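PDB 4BAX: glutamine synthetase from Streptomyces coelicolor, which belongs to the glutamine synthetase family, whose chains join a beta-grasp domain to a larger catalytic domain and here gather into a ten-chain assembly. Local coordinates for residues A189-R201 and A319-V331. Sequence-based numbering, arbitrary orientation.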
loop_
_atom_site.group_PDB
_atom_site.type_symbol
_atom_site.label_atom_id
_atom_site.label_comp_id
_atom_site.label_asym_id
_atom_site.label_seq_id
_atom_site.Cartn_x
_atom_site.Cartn_y
_atom_site.Cartn_z
ATOM N N ALA A 189 -9.980 -52.377 -1.711
ATOM C CA ALA A 189 -10.414 -53.089 -0.511
ATOM C C ALA A 189 -10.469 -52.095 0.669
ATOM O O ALA A 189 -9.745 -51.092 0.663
ATOM C CB ALA A 189 -9.441 -54.224 -0.219
ATOM N N PRO A 190 -11.292 -52.389 1.697
ATOM C CA PRO A 190 -11.607 -51.390 2.739
ATOM C C PRO A 190 -10.380 -50.819 3.457
ATOM O O PRO A 190 -10.252 -49.598 3.588
ATOM C CB PRO A 190 -12.472 -52.179 3.736
ATOM C CG PRO A 190 -13.082 -53.285 2.936
ATOM C CD PRO A 190 -12.094 -53.623 1.838
ATOM N N LEU A 191 -9.457 -51.683 3.860
ATOM C CA LEU A 191 -8.248 -51.194 4.509
ATOM C C LEU A 191 -7.357 -50.416 3.553
ATOM O O LEU A 191 -6.823 -49.361 3.906
ATOM C CB LEU A 191 -7.470 -52.338 5.179
ATOM C CG LEU A 191 -8.134 -52.905 6.439
ATOM C CD1 LEU A 191 -7.626 -54.311 6.763
ATOM C CD2 LEU A 191 -7.902 -51.964 7.625
ATOM N N GLU A 192 -7.225 -50.922 2.332
ATOM C CA GLU A 192 -6.382 -50.266 1.350
ATOM C C GLU A 192 -6.956 -48.890 0.932
ATOM O O GLU A 192 -6.221 -47.900 0.812
ATOM C CB GLU A 192 -6.132 -51.180 0.140
ATOM C CG GLU A 192 -5.000 -50.715 -0.784
ATOM C CD GLU A 192 -3.587 -50.831 -0.185
ATOM O OE1 GLU A 192 -3.441 -51.304 0.969
ATOM O OE2 GLU A 192 -2.617 -50.404 -0.863
ATOM N N VAL A 193 -8.266 -48.822 0.741
ATOM C CA VAL A 193 -8.888 -47.559 0.368
ATOM C C VAL A 193 -8.794 -46.488 1.450
ATOM O O VAL A 193 -8.563 -45.307 1.153
ATOM C CB VAL A 193 -10.354 -47.749 -0.105
ATOM C CG1 VAL A 193 -11.330 -47.848 1.077
ATOM C CG2 VAL A 193 -10.743 -46.643 -1.084
ATOM N N SER A 194 -8.922 -46.930 2.700
ATOM C CA SER A 194 -8.902 -46.056 3.858
ATOM C C SER A 194 -7.520 -45.509 4.111
ATOM O O SER A 194 -7.353 -44.312 4.389
ATOM C CB SER A 194 -9.398 -46.816 5.094
ATOM O OG SER A 194 -10.797 -47.046 5.088
ATOM N N ASP A 195 -6.532 -46.389 3.977
ATOM C CA ASP A 195 -5.138 -46.030 4.164
ATOM C C ASP A 195 -4.712 -45.024 3.105
ATOM O O ASP A 195 -4.066 -44.019 3.437
ATOM C CB ASP A 195 -4.239 -47.268 4.100
ATOM C CG ASP A 195 -4.355 -48.138 5.351
ATOM O OD1 ASP A 195 -4.811 -47.627 6.402
ATOM O OD2 ASP A 195 -4.000 -49.340 5.292
ATOM N N GLN A 196 -5.085 -45.267 1.843
ATOM C CA GLN A 196 -4.658 -44.390 0.741
ATOM C C GLN A 196 -5.290 -42.992 0.832
ATOM O O GLN A 196 -4.610 -41.985 0.627
ATOM C CB GLN A 196 -4.953 -45.034 -0.631
ATOM C CG GLN A 196 -4.184 -46.330 -0.940
ATOM C CD GLN A 196 -4.144 -46.695 -2.436
ATOM O OE1 GLN A 196 -4.546 -45.904 -3.290
ATOM N NE2 GLN A 196 -3.622 -47.890 -2.752
ATOM N N LEU A 197 -6.560 -42.945 1.234
ATOM C CA LEU A 197 -7.299 -41.692 1.392
ATOM C C LEU A 197 -6.692 -40.785 2.478
ATOM O O LEU A 197 -6.600 -39.543 2.301
ATOM C CB LEU A 197 -8.778 -41.978 1.696
ATOM C CG LEU A 197 -9.656 -40.738 1.926
ATOM C CD1 LEU A 197 -9.530 -39.750 0.761
ATOM C CD2 LEU A 197 -11.128 -41.099 2.138
ATOM N N TRP A 198 -6.277 -41.402 3.592
ATOM C CA TRP A 198 -5.642 -40.644 4.668
ATOM C C TRP A 198 -4.333 -40.041 4.194
ATOM O O TRP A 198 -4.031 -38.864 4.451
ATOM C CB TRP A 198 -5.400 -41.522 5.906
ATOM C CG TRP A 198 -6.548 -41.494 6.859
ATOM C CD1 TRP A 198 -7.296 -42.568 7.304
ATOM C CD2 TRP A 198 -7.136 -40.334 7.436
ATOM N NE1 TRP A 198 -8.289 -42.134 8.160
ATOM C CE2 TRP A 198 -8.216 -40.767 8.254
ATOM C CE3 TRP A 198 -6.850 -38.963 7.362
ATOM C CZ2 TRP A 198 -9.004 -39.868 8.989
ATOM C CZ3 TRP A 198 -7.638 -38.073 8.089
ATOM C CH2 TRP A 198 -8.696 -38.531 8.893
ATOM N N VAL A 199 -3.598 -40.841 3.438
ATOM C CA VAL A 199 -2.338 -40.401 2.900
ATOM C C VAL A 199 -2.583 -39.324 1.838
ATOM O O VAL A 199 -1.891 -38.299 1.772
ATOM C CB VAL A 199 -1.532 -41.579 2.348
ATOM C CG1 VAL A 199 -0.319 -41.063 1.603
ATOM C CG2 VAL A 199 -1.118 -42.518 3.483
ATOM N N ALA A 200 -3.609 -39.553 1.026
ATOM C CA ALA A 200 -3.969 -38.586 0.014
ATOM C C ALA A 200 -4.428 -37.245 0.647
ATOM O O ALA A 200 -4.109 -36.164 0.122
ATOM C CB ALA A 200 -5.038 -39.164 -0.940
ATOM N N ARG A 201 -5.144 -37.317 1.775
ATOM C CA ARG A 201 -5.516 -36.113 2.524
ATOM C C ARG A 201 -4.256 -35.431 3.030
ATOM O O ARG A 201 -4.087 -34.208 2.921
ATOM C CB ARG A 201 -6.422 -36.441 3.716
ATOM C CG ARG A 201 -7.904 -36.600 3.370
ATOM C CD ARG A 201 -8.592 -37.563 4.364
ATOM N NE ARG A 201 -10.041 -37.644 4.166
ATOM C CZ ARG A 201 -10.952 -37.776 5.136
ATOM N NH1 ARG A 201 -10.586 -37.858 6.417
ATOM N NH2 ARG A 201 -12.247 -37.838 4.818
ATOM N N ALA A 319 -17.451 -34.822 3.812
ATOM C CA ALA A 319 -16.052 -34.769 3.384
ATOM C C ALA A 319 -15.109 -34.996 4.566
ATOM O O ALA A 319 -13.959 -35.400 4.363
ATOM C CB ALA A 319 -15.742 -33.444 2.707
ATOM N N ASN A 320 -15.590 -34.742 5.791
ATOM C CA ASN A 320 -14.755 -34.937 6.981
ATOM C C ASN A 320 -14.971 -36.291 7.669
ATOM O O ASN A 320 -14.569 -36.469 8.817
ATOM C CB ASN A 320 -14.903 -33.770 7.976
ATOM C CG ASN A 320 -16.295 -33.697 8.586
ATOM O OD1 ASN A 320 -17.210 -34.419 8.171
ATOM N ND2 ASN A 320 -16.473 -32.792 9.548
ATOM N N VAL A 321 -15.605 -37.238 6.986
ATOM C CA VAL A 321 -15.764 -38.579 7.553
ATOM C C VAL A 321 -14.417 -39.296 7.662
ATOM O O VAL A 321 -13.522 -39.092 6.845
ATOM C CB VAL A 321 -16.738 -39.433 6.713
ATOM C CG1 VAL A 321 -16.139 -39.802 5.346
ATOM C CG2 VAL A 321 -17.186 -40.672 7.503
ATOM N N ASP A 322 -14.259 -40.096 8.710
ATOM C CA ASP A 322 -13.132 -41.018 8.822
ATOM C C ASP A 322 -13.436 -42.207 7.908
ATOM O O ASP A 322 -14.438 -42.904 8.109
ATOM C CB ASP A 322 -12.992 -41.494 10.275
ATOM C CG ASP A 322 -11.722 -42.326 10.522
ATOM O OD1 ASP A 322 -11.150 -42.891 9.559
ATOM O OD2 ASP A 322 -11.295 -42.416 11.695
ATOM N N PRO A 323 -12.558 -42.465 6.923
ATOM C CA PRO A 323 -12.746 -43.599 5.996
ATOM C C PRO A 323 -12.798 -44.952 6.713
ATOM O O PRO A 323 -13.606 -45.808 6.323
ATOM C CB PRO A 323 -11.529 -43.509 5.051
ATOM C CG PRO A 323 -10.549 -42.597 5.745
ATOM C CD PRO A 323 -11.385 -41.645 6.577
ATOM N N TYR A 324 -12.033 -45.097 7.796
ATOM C CA TYR A 324 -12.021 -46.334 8.568
ATOM C C TYR A 324 -13.411 -46.645 9.111
ATOM O O TYR A 324 -13.832 -47.814 9.170
ATOM C CB TYR A 324 -11.029 -46.234 9.747
ATOM C CG TYR A 324 -9.558 -46.191 9.361
ATOM C CD1 TYR A 324 -9.031 -47.081 8.437
ATOM C CD2 TYR A 324 -8.711 -45.204 9.876
ATOM C CE1 TYR A 324 -7.696 -47.018 8.060
ATOM C CE2 TYR A 324 -7.370 -45.140 9.504
ATOM C CZ TYR A 324 -6.872 -46.053 8.597
ATOM O OH TYR A 324 -5.551 -46.006 8.219
ATOM N N VAL A 325 -14.103 -45.587 9.524
ATOM C CA VAL A 325 -15.445 -45.699 10.072
ATOM C C VAL A 325 -16.558 -45.974 9.039
ATOM O O VAL A 325 -17.326 -46.929 9.189
ATOM C CB VAL A 325 -15.775 -44.450 10.940
ATOM C CG1 VAL A 325 -17.191 -44.512 11.488
ATOM C CG2 VAL A 325 -14.744 -44.320 12.068
ATOM N N VAL A 326 -16.617 -45.179 7.973
ATOM C CA VAL A 326 -17.666 -45.357 6.969
ATOM C C VAL A 326 -17.545 -46.721 6.294
ATOM O O VAL A 326 -18.551 -47.410 6.080
ATOM C CB VAL A 326 -17.734 -44.186 5.949
ATOM C CG1 VAL A 326 -16.393 -43.987 5.198
ATOM C CG2 VAL A 326 -18.898 -44.374 5.003
ATOM N N THR A 327 -16.309 -47.137 6.029
ATOM C CA THR A 327 -16.082 -48.454 5.435
ATOM C C THR A 327 -16.509 -49.573 6.405
ATOM O O THR A 327 -17.213 -50.510 5.999
ATOM C CB THR A 327 -14.587 -48.677 5.000
ATOM O OG1 THR A 327 -13.694 -48.391 6.086
ATOM C CG2 THR A 327 -14.214 -47.844 3.768
ATOM N N ARG A 328 -16.171 -49.432 7.692
ATOM C CA ARG A 328 -16.516 -50.463 8.687
ATOM C C ARG A 328 -18.033 -50.640 8.785
ATOM O O ARG A 328 -18.543 -51.774 8.759
ATOM C CB ARG A 328 -15.941 -50.106 10.064
ATOM C CG ARG A 328 -15.926 -51.273 11.069
ATOM C CD ARG A 328 -16.667 -50.981 12.373
ATOM N NE ARG A 328 -16.303 -49.678 12.905
ATOM C CZ ARG A 328 -17.058 -48.970 13.738
ATOM N NH1 ARG A 328 -18.220 -49.452 14.153
ATOM N NH2 ARG A 328 -16.639 -47.780 14.167
ATOM N N LEU A 329 -18.735 -49.504 8.854
ATOM C CA LEU A 329 -20.175 -49.457 9.029
ATOM C C LEU A 329 -20.925 -50.062 7.844
ATOM O O LEU A 329 -21.905 -50.803 8.022
ATOM C CB LEU A 329 -20.620 -48.009 9.239
ATOM C CG LEU A 329 -20.267 -47.367 10.577
ATOM C CD1 LEU A 329 -20.723 -45.918 10.611
ATOM C CD2 LEU A 329 -20.908 -48.167 11.698
ATOM N N LEU A 330 -20.475 -49.725 6.637
ATOM C CA LEU A 330 -21.101 -50.252 5.430
ATOM C C LEU A 330 -20.908 -51.762 5.342
ATOM O O LEU A 330 -21.836 -52.484 4.988
ATOM C CB LEU A 330 -20.549 -49.561 4.188
ATOM C CG LEU A 330 -21.207 -48.201 3.971
ATOM C CD1 LEU A 330 -20.470 -47.384 2.899
ATOM C CD2 LEU A 330 -22.695 -48.394 3.625
ATOM N N VAL A 331 -19.710 -52.236 5.664
ATOM C CA VAL A 331 -19.456 -53.673 5.671
ATOM C C VAL A 331 -20.293 -54.374 6.738
ATOM O O VAL A 331 -20.922 -55.396 6.465
ATOM C CB VAL A 331 -17.983 -53.972 5.910
ATOM C CG1 VAL A 331 -17.786 -55.405 6.333
ATOM C CG2 VAL A 331 -17.183 -53.652 4.655
HETATM O O HOH W 1 -11.782 -37.007 9.082
#
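Pro323 fits as a knob into a hole formed by Ser194, Leu197, Trp198 and Arg201, where helix 190-201 and helix 323-331 pack nearly antiparallel (159°), their axes 9.1 Å apart, within the catalytic domain of the glutamine synthetase fold. The first turn of a helix tolerates proline well, and here its compact ring gives a rigid knob: CB lies 3.8 Å from Leu197 CD2, while CG and CD rest over one face of the indole of Trp198. Further along, the small side chain of Ser194 lets the helices come close, and its CB meets the Tyr324 ring 3.4 Å from CD1. Tyr324 also lies against Trp198, the two ring planes inclined at 38°.

Polar groups surround this packing. Tyr324 OH donates to Asp195 OD1 nearly along the C-O axis, at 2.5 Å, and a salt bridge from the other oxygen, OD2, to Arg94 would be expected to favour the charged carboxylate. Asp322, the N-cap, has CG anti to its own backbone N (chi1 -173°), which places OD1 to accept from Tyr324 N and, on the opposite face of the carboxylate, from Trp198 NE1 at 3.3 Å; its OD2 is hydrogen-bonded to Thr93 OG1.

Just before helix 323-331, the long side chain of Arg201, extended from CG to NE, reaches the loop 319-322. Its NE is hydrogen-bonded to Gln115 OE1, and a water accepting from NH1 passes a hydrogen bond on to Asn320 O. NH2 donates to Val321 O at 2.7 Å, in the plane of that carbonyl.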